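Local coordinates for peptidoglycan-recognition protein SA (Drosophila melanogaster, PDB 1SXR) that recognises peptidoglycan of Gram-positive bacteria and thereby switches on the Toll pathway in innate immunity, at residues Tyr76-Gly81 and Ile105-Ala110; Tyr37-His42 and Ala97-Tyr102. One frame throughout, in Å; residues are numbered along the deposited sequence.

Contact 1: Tyr76-Gly81 and Ile105-Ala110; sequences YNFLIG and IGTGIA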
ATOM      1  N   TYR A  76       1.087  -4.382   3.782  1.00  9.61           N
ATOM      2  CA  TYR A  76       1.243  -3.425   2.663  1.00  9.51           C
ATOM      3  C   TYR A  76       2.693  -3.057   2.453  1.00  9.16           C
ATOM      4  O   TYR A  76       3.467  -3.020   3.415  1.00  9.94           O
ATOM      5  CB  TYR A  76       0.451  -2.137   2.966  1.00  9.98           C
ATOM      6  CG  TYR A  76      -0.942  -2.413   3.466  1.00  9.30           C
ATOM      7  CD1 TYR A  76      -1.932  -2.866   2.604  1.00 10.40           C
ATOM      8  CD2 TYR A  76      -1.252  -2.224   4.788  1.00  9.62           C
ATOM      9  CE1 TYR A  76      -3.221  -3.138   3.087  1.00  9.87           C
ATOM     10  CE2 TYR A  76      -2.524  -2.465   5.276  1.00 12.44           C
ATOM     11  CZ  TYR A  76      -3.491  -2.925   4.423  1.00 11.05           C
ATOM     12  OH  TYR A  76      -4.773  -3.175   4.891  1.00 14.63           O
ATOM     13  N   ASN A  77       3.080  -2.726   1.220  1.00  8.91           N
ATOM     14  CA  ASN A  77       4.451  -2.215   1.026  1.00  8.67           C
ATOM     15  C   ASN A  77       4.639  -0.825   1.617  1.00  8.50           C
ATOM     16  O   ASN A  77       5.681  -0.543   2.188  1.00  9.19           O
ATOM     17  CB  ASN A  77       4.835  -2.259  -0.450  1.00  8.69           C
ATOM     18  CG  ASN A  77       4.955  -3.690  -0.968  1.00  9.14           C
ATOM     19  OD1 ASN A  77       3.988  -4.251  -1.439  1.00  8.83           O
ATOM     20  ND2 ASN A  77       6.136  -4.296  -0.821  1.00 10.81           N
ATOM     21  N   PHE A  78       3.621   0.029   1.467  1.00  7.92           N
ATOM     22  CA  PHE A  78       3.616   1.411   2.023  1.00  8.44           C
ATOM     23  C   PHE A  78       2.251   1.771   2.537  1.00  8.08           C
ATOM     24  O   PHE A  78       1.228   1.239   2.074  1.00  8.80           O
ATOM     25  CB  PHE A  78       3.986   2.419   0.930  1.00  8.95           C
ATOM     26  CG  PHE A  78       5.377   2.204   0.402  1.00  8.22           C
ATOM     27  CD1 PHE A  78       6.470   2.621   1.158  1.00 11.08           C
ATOM     28  CD2 PHE A  78       5.584   1.558  -0.804  1.00 10.19           C
ATOM     29  CE1 PHE A  78       7.785   2.390   0.703  1.00 12.33           C
ATOM     30  CE2 PHE A  78       6.884   1.317  -1.260  1.00 10.59           C
ATOM     31  CZ  PHE A  78       7.976   1.731  -0.512  1.00 11.40           C
ATOM     32  N   LEU A  79       2.232   2.730   3.466  1.00  8.55           N
ATOM     33  CA  LEU A  79       0.974   3.264   4.004  1.00  8.27           C
ATOM     34  C   LEU A  79       1.051   4.785   3.989  1.00  9.97           C
ATOM     35  O   LEU A  79       2.129   5.336   4.136  1.00 10.87           O
ATOM     36  CB  LEU A  79       0.707   2.782   5.443  1.00  8.59           C
ATOM     37  CG  LEU A  79       0.644   1.267   5.689  1.00  9.53           C
ATOM     38  CD1 LEU A  79       2.035   0.704   6.083  1.00 10.44           C
ATOM     39  CD2 LEU A  79      -0.407   0.916   6.709  1.00 11.64           C
ATOM     40  N   ILE A  80      -0.069   5.457   3.769  1.00  9.88           N
ATOM     41  CA  ILE A  80      -0.026   6.910   3.626  1.00 11.52           C
ATOM     42  C   ILE A  80      -1.036   7.509   4.603  1.00 12.05           C
ATOM     43  O   ILE A  80      -2.220   7.146   4.573  1.00 12.07           O
ATOM     44  CB  ILE A  80      -0.369   7.295   2.194  1.00 11.87           C
ATOM     45  CG1 ILE A  80       0.662   6.713   1.219  1.00 14.56           C
ATOM     46  CG2 ILE A  80      -0.373   8.811   2.042  1.00 12.05           C
ATOM     47  CD1 ILE A  80       0.290   6.854  -0.221  1.00 17.17           C
ATOM     48  N   GLY A  81      -0.562   8.398   5.476  1.00 13.36           N
ATOM     49  CA  GLY A  81      -1.423   9.035   6.469  1.00 13.78           C
ATOM     50  C   GLY A  81      -2.036  10.350   5.996  1.00 14.41           C
ATOM     51  O   GLY A  81      -1.765  10.791   4.881  1.00 15.29           O
ATOM     52  N   ILE A 105       4.127  -9.896  -7.413  1.00 11.39           N
ATOM     53  CA  ILE A 105       4.248  -9.044  -8.625  1.00 11.62           C
ATOM     54  C   ILE A 105       3.716  -7.606  -8.486  1.00 11.20           C
ATOM     55  O   ILE A 105       3.743  -6.831  -9.447  1.00 11.83           O
ATOM     56  CB  ILE A 105       3.590  -9.718  -9.856  1.00 12.91           C
ATOM     57  CG1 ILE A 105       2.083  -9.817  -9.640  1.00 13.13           C
ATOM     58  CG2 ILE A 105       4.272 -11.064 -10.159  1.00 12.43           C
ATOM     59  CD1 ILE A 105       1.265 -10.341 -10.853  1.00 13.52           C
ATOM     60  N   GLY A 106       3.255  -7.230  -7.298  1.00 11.39           N
ATOM     61  CA  GLY A 106       2.708  -5.887  -7.119  1.00 10.94           C
ATOM     62  C   GLY A 106       3.280  -5.167  -5.909  1.00 11.81           C
ATOM     63  O   GLY A 106       3.828  -5.797  -4.995  1.00 13.22           O
ATOM     64  N   THR A 107       3.143  -3.844  -5.907  1.00 11.08           N
ATOM     65  CA  THR A 107       3.417  -3.020  -4.753  1.00  9.82           C
ATOM     66  C   THR A 107       2.088  -2.587  -4.179  1.00 10.21           C
ATOM     67  O   THR A 107       1.324  -1.952  -4.890  1.00 10.80           O
ATOM     68  CB  THR A 107       4.197  -1.763  -5.165  1.00 10.70           C
ATOM     69  OG1 THR A 107       5.434  -2.163  -5.761  1.00 12.80           O
ATOM     70  CG2 THR A 107       4.578  -0.981  -3.944  1.00 12.04           C
ATOM     71  N   GLY A 108       1.806  -2.952  -2.922  1.00  9.80           N
ATOM     72  CA  GLY A 108       0.535  -2.622  -2.275  1.00  9.46           C
ATOM     73  C   GLY A 108       0.674  -1.344  -1.466  1.00  9.29           C
ATOM     74  O   GLY A 108       1.574  -1.226  -0.604  1.00 10.27           O
ATOM     75  N   ILE A 109      -0.201  -0.373  -1.740  1.00  9.65           N
ATOM     76  CA  ILE A 109      -0.153   0.916  -1.040  1.00 10.47           C
ATOM     77  C   ILE A 109      -1.488   1.125  -0.365  1.00 10.76           C
ATOM     78  O   ILE A 109      -2.525   1.109  -1.041  1.00 11.54           O
ATOM     79  CB  ILE A 109       0.102   2.045  -2.041  1.00 11.02           C
ATOM     80  CG1 ILE A 109       1.444   1.839  -2.754  1.00 12.10           C
ATOM     81  CG2 ILE A 109       0.003   3.438  -1.381  1.00 13.42           C
ATOM     82  CD1 ILE A 109       1.667   2.839  -3.893  1.00 16.59           C
ATOM     83  N   ALA A 110      -1.467   1.314   0.957  1.00 10.27           N
ATOM     84  CA  ALA A 110      -2.705   1.531   1.690  1.00  9.95           C
ATOM     85  C   ALA A 110      -2.791   2.961   2.159  1.00 10.64           C
ATOM     86  O   ALA A 110      -1.871   3.460   2.812  1.00 11.33           O
ATOM     87  CB  ALA A 110      -2.809   0.581   2.885  1.00 10.55           C
TER

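Contact 2: Tyr37-His42 and Ala97-Tyr102; sequences YVVIHH and AHTYGY. With SO4 (sulfate ion), chain C.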
ATOM      1  N   TYR A  37       2.779  -3.855 -11.323  1.00 13.88           N
ATOM      2  CA  TYR A  37       1.456  -3.650 -10.750  1.00 13.21           C
ATOM      3  C   TYR A  37       1.517  -2.883  -9.428  1.00 13.21           C
ATOM      4  O   TYR A  37       2.360  -3.168  -8.594  1.00 12.33           O
ATOM      5  CB  TYR A  37       0.815  -5.010 -10.480  1.00 13.75           C
ATOM      6  CG  TYR A  37       0.387  -5.722 -11.741  1.00 14.66           C
ATOM      7  CD1 TYR A  37      -0.790  -5.358 -12.392  1.00 15.34           C
ATOM      8  CD2 TYR A  37       1.146  -6.745 -12.277  1.00 15.41           C
ATOM      9  CE1 TYR A  37      -1.200  -5.996 -13.543  1.00 17.76           C
ATOM     10  CE2 TYR A  37       0.738  -7.404 -13.422  1.00 18.51           C
ATOM     11  CZ  TYR A  37      -0.431  -7.017 -14.049  1.00 17.63           C
ATOM     12  OH  TYR A  37      -0.861  -7.668 -15.191  1.00 21.19           O
ATOM     13  N   VAL A  38       0.604  -1.931  -9.257  1.00 11.98           N
ATOM     14  CA  VAL A  38       0.413  -1.229  -7.979  1.00 12.04           C
ATOM     15  C   VAL A  38      -1.029  -1.475  -7.554  1.00 12.35           C
ATOM     16  O   VAL A  38      -1.958  -1.262  -8.333  1.00 12.91           O
ATOM     17  CB  VAL A  38       0.643   0.272  -8.153  1.00 11.81           C
ATOM     18  CG1 VAL A  38       0.309   1.018  -6.876  1.00 12.85           C
ATOM     19  CG2 VAL A  38       2.078   0.525  -8.580  1.00 13.85           C
ATOM     20  N   VAL A  39      -1.220  -1.954  -6.323  1.00 11.22           N
ATOM     21  CA  VAL A  39      -2.558  -2.240  -5.813  1.00 10.62           C
ATOM     22  C   VAL A  39      -2.900  -1.238  -4.709  1.00 11.07           C
ATOM     23  O   VAL A  39      -2.153  -1.120  -3.725  1.00 10.80           O
ATOM     24  CB  VAL A  39      -2.669  -3.645  -5.205  1.00 10.66           C
ATOM     25  CG1 VAL A  39      -4.164  -3.943  -4.927  1.00 12.14           C
ATOM     26  CG2 VAL A  39      -2.030  -4.678  -6.164  1.00 12.52           C
ATOM     27  N   ILE A  40      -4.023  -0.534  -4.852  1.00 10.53           N
ATOM     28  CA  ILE A  40      -4.433   0.454  -3.851  1.00  9.80           C
ATOM     29  C   ILE A  40      -5.450  -0.155  -2.882  1.00 10.63           C
ATOM     30  O   ILE A  40      -6.405  -0.837  -3.283  1.00 11.02           O
ATOM     31  CB  ILE A  40      -5.066   1.712  -4.526  1.00  9.59           C
ATOM     32  CG1 ILE A  40      -4.108   2.366  -5.530  1.00 11.65           C
ATOM     33  CG2 ILE A  40      -5.481   2.731  -3.452  1.00 11.31           C
ATOM     34  CD1 ILE A  40      -2.751   2.675  -4.950  1.00 11.55           C
ATOM     35  N   HIS A  41      -5.202   0.112  -1.602  1.00 10.10           N
ATOM     36  CA  HIS A  41      -6.013  -0.396  -0.488  1.00  9.24           C
ATOM     37  C   HIS A  41      -6.325   0.743   0.466  1.00  9.18           C
ATOM     38  O   HIS A  41      -5.727   1.810   0.409  1.00  9.26           O
ATOM     39  CB  HIS A  41      -5.222  -1.461   0.281  1.00  9.09           C
ATOM     40  CG  HIS A  41      -5.282  -2.811  -0.346  1.00 10.41           C
ATOM     41  ND1 HIS A  41      -6.411  -3.598  -0.291  1.00 11.83           N
ATOM     42  CD2 HIS A  41      -4.354  -3.525  -1.041  1.00 12.06           C
ATOM     43  CE1 HIS A  41      -6.182  -4.740  -0.921  1.00 11.07           C
ATOM     44  NE2 HIS A  41      -4.940  -4.720  -1.388  1.00 10.76           N
ATOM     45  N   HIS A  42      -7.283   0.500   1.356  1.00  9.24           N
ATOM     46  CA  HIS A  42      -7.396   1.299   2.578  1.00  8.97           C
ATOM     47  C   HIS A  42      -7.271   0.391   3.773  1.00  9.04           C
ATOM     48  O   HIS A  42      -7.457  -0.822   3.630  1.00 10.49           O
ATOM     49  CB  HIS A  42      -8.662   2.181   2.600  1.00  9.49           C
ATOM     50  CG  HIS A  42      -9.990   1.481   2.809  1.00  9.00           C
ATOM     51  ND1 HIS A  42     -10.201   0.117   2.746  1.00 13.33           N
ATOM     52  CD2 HIS A  42     -11.213   2.037   3.003  1.00  7.94           C
ATOM     53  CE1 HIS A  42     -11.495  -0.133   2.907  1.00  9.11           C
ATOM     54  NE2 HIS A  42     -12.120   1.016   3.073  1.00 13.72           N
ATOM     55  N   ALA A  97       1.741  -8.999   1.813  1.00  9.31           N
ATOM     56  CA  ALA A  97       0.638  -9.956   2.018  1.00  9.97           C
ATOM     57  C   ALA A  97      -0.720  -9.240   1.879  1.00 10.64           C
ATOM     58  O   ALA A  97      -1.715  -9.648   2.502  1.00 11.84           O
ATOM     59  CB  ALA A  97       0.762 -10.589   3.389  1.00 10.82           C
ATOM     60  N   HIS A  98      -0.760  -8.195   1.053  1.00  9.87           N
ATOM     61  CA  HIS A  98      -1.961  -7.358   0.912  1.00  9.69           C
ATOM     62  C   HIS A  98      -2.982  -7.851  -0.107  1.00  9.66           C
ATOM     63  O   HIS A  98      -4.168  -7.538   0.046  1.00 10.30           O
ATOM     64  CB  HIS A  98      -1.548  -5.936   0.526  1.00 10.04           C
ATOM     65  CG  HIS A  98      -0.580  -5.926  -0.608  1.00  8.77           C
ATOM     66  ND1 HIS A  98      -0.977  -5.986  -1.932  1.00  9.98           N
ATOM     67  CD2 HIS A  98       0.776  -6.003  -0.609  1.00 10.64           C
ATOM     68  CE1 HIS A  98       0.101  -6.068  -2.699  1.00 10.62           C
ATOM     69  NE2 HIS A  98       1.174  -6.059  -1.921  1.00 11.88           N
ATOM     70  N   THR A  99      -2.557  -8.577  -1.145  1.00 10.04           N
ATOM     71  CA  THR A  99      -3.458  -8.926  -2.236  1.00 10.33           C
ATOM     72  C   THR A  99      -3.061 -10.249  -2.843  1.00 11.06           C
ATOM     73  O   THR A  99      -2.098 -10.281  -3.613  1.00 10.25           O
ATOM     74  CB  THR A  99      -3.337  -7.895  -3.357  1.00 10.71           C
ATOM     75  OG1 THR A  99      -3.460  -6.578  -2.807  1.00 10.61           O
ATOM     76  CG2 THR A  99      -4.511  -8.014  -4.347  1.00 11.39           C
ATOM     77  N   TYR A 100      -3.806 -11.316  -2.548  1.00 11.30           N
ATOM     78  CA  TYR A 100      -3.502 -12.601  -3.154  1.00 12.67           C
ATOM     79  C   TYR A 100      -3.372 -12.495  -4.675  1.00 12.41           C
ATOM     80  O   TYR A 100      -4.234 -11.908  -5.362  1.00 13.14           O
ATOM     81  CB  TYR A 100      -4.585 -13.644  -2.811  1.00 13.66           C
ATOM     82  CG  TYR A 100      -4.502 -14.840  -3.752  1.00 16.73           C
ATOM     83  CD1 TYR A 100      -3.523 -15.775  -3.583  1.00 15.96           C
ATOM     84  CD2 TYR A 100      -5.385 -14.991  -4.829  1.00 17.60           C
ATOM     85  CE1 TYR A 100      -3.388 -16.846  -4.439  1.00 18.10           C
ATOM     86  CE2 TYR A 100      -5.269 -16.081  -5.713  1.00 19.50           C
ATOM     87  CZ  TYR A 100      -4.258 -17.007  -5.500  1.00 18.44           C
ATOM     88  OH  TYR A 100      -4.107 -18.106  -6.351  1.00 19.34           O
ATOM     89  N   GLY A 101      -2.269 -13.039  -5.200  1.00 13.01           N
ATOM     90  CA  GLY A 101      -2.040 -13.025  -6.648  1.00 13.06           C
ATOM     91  C   GLY A 101      -1.242 -11.822  -7.110  1.00 12.95           C
ATOM     92  O   GLY A 101      -0.726 -11.787  -8.252  1.00 13.91           O
ATOM     93  N   TYR A 102      -1.153 -10.827  -6.226  1.00 12.06           N
ATOM     94  CA  TYR A 102      -0.452  -9.578  -6.536  1.00 11.68           C
ATOM     95  C   TYR A 102       0.581  -9.195  -5.494  1.00 11.73           C
ATOM     96  O   TYR A 102       1.021  -8.044  -5.444  1.00 12.19           O
ATOM     97  CB  TYR A 102      -1.447  -8.421  -6.798  1.00 12.06           C
ATOM     98  CG  TYR A 102      -2.118  -8.556  -8.165  1.00 13.26           C
ATOM     99  CD1 TYR A 102      -1.583  -7.944  -9.277  1.00 14.58           C
ATOM    100  CD2 TYR A 102      -3.242  -9.338  -8.320  1.00 11.48           C
ATOM    101  CE1 TYR A 102      -2.174  -8.111 -10.526  1.00 14.78           C
ATOM    102  CE2 TYR A 102      -3.859  -9.504  -9.557  1.00 14.50           C
ATOM    103  CZ  TYR A 102      -3.299  -8.867 -10.650  1.00 15.74           C
ATOM    104  OH  TYR A 102      -3.861  -8.992 -11.891  1.00 16.76           O
TER
HETATM  105  S   SO4 C 401       1.223 -14.103  -4.418  1.00 15.44           S
HETATM  106  O1  SO4 C 401       1.075 -12.916  -5.243  1.00 23.15           O
HETATM  107  O2  SO4 C 401       0.296 -14.040  -3.317  1.00 22.18           O
HETATM  108  O3  SO4 C 401       2.535 -14.132  -3.829  1.00 21.84           O
HETATM  109  O4  SO4 C 401       0.905 -15.267  -5.208  1.00 16.58           O
HETATM  110  O   HOH W   1      -3.749  -8.378 -14.577  1.00 31.58           O

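Contact 1: Tyr76-Gly81 and Ile105-Ala110
Strands 78-80 and 106-110 run side by side in the same direction, 23° apart, with Phe78 paired to Ile109 and Leu79 to Ala110. Phe78 N donates to Gly108 O, Phe78 O accepts a hydrogen bond from Ala110 N at 2.9 Å, and Ile80 N reaches Ala110 O. Just before the strand, Asn77 extends the ladder with its side chain: Asn77 OD1 accepts Gly108 N at 2.9 Å in a nearly straight bond of 172°, standing in for a backbone carbonyl. Asn77 ND2 is held by the carbonyls of Gly91 and Leu94, which fixes the rotation of the amide, while Asn77 CB rests 3.7 Å from Thr107 CG2. On the Leu79 side of the sheet, the Ala110 methyl CB sits over the centre of the Tyr76 ring, 3.5 Å from the centroid, a CH-pi contact. The other face carries Phe78, Ile80 and Ile109; there Ile80 CD1 meets Ile109 CG2 at 3.6 Å, and all three side chains pack against helix 122-137. Helix 50-67 meets Leu79 from the opposite side. This is a parallel pair in the middle of the mixed, helix-flanked sheet of the PGRP (amidase 2) fold, and Tyr76 closes a segment inferred to bind peptidoglycan.

Contact 2: Tyr37-His42 and Ala97-Tyr102
Thr99 OG1 is gripped by two imidazoles: His41 NE2 lies 2.8 Å away across the contact, and ND1 of the adjacent His98 lies 2.7 Å away. OG1 sits in the plane of both rings, at their edges, and either partner of each bond could be the donor. With OG1 anti to the carbonyl carbon (chi1 -50°), Thr99 OG1 also comes within 3.5 Å of Val39 CG1. The far nitrogen of His41, ND1, is bonded to Ser158 OG, which holds that ring from its other end. Further along, Val39 CG2 rests against Tyr102 CB at 3.8 Å. Tyr102 then presents its CE1 edge over the centre of the Tyr37 ring, 3.6 Å above its plane, in a T-shaped stack with the planes at 82°. One water joins the two hydroxyls, donating to Tyr102 OH, which also bonds to His178 O in the C-terminal tag. An alanine in place of Tyr37 would probably leave the Tyr102 edge without its aromatic face and this water without one of its mates. The type II turn from Thr99 to Tyr102 brings both contact points to the same strand. Because two imidazoles share one hydroxyl, the proton positions of His41, Thr99 and His98 are likely to be coupled, and the side chain of His41 lies about 5 Å from that of Thr156, a residue inferred to contact peptidoglycan.

The centres of the two contacts lie about 7 Å apart, and both reach the same mixed sheet. Along the chain their segments alternate: 37-42, 76-81, 97-102, then 105-110. Strand 106-111 runs between strands 78-80 and 35-42, parallel to each, and probable backbone bonds from Thr107 N to Tyr37 O and from Ile109 N to Val39 O, both 2.9 Å, tie contact 1 to contact 2. The loop 97-102 leads into strand 106-111, and its His98 packs against Asn77 and Gly108. The centre of contact 1 lies about 1 Å from the centre of the chain, while contact 2 lays a loop over the neighbouring strand, next to residues inferred to meet peptidoglycan.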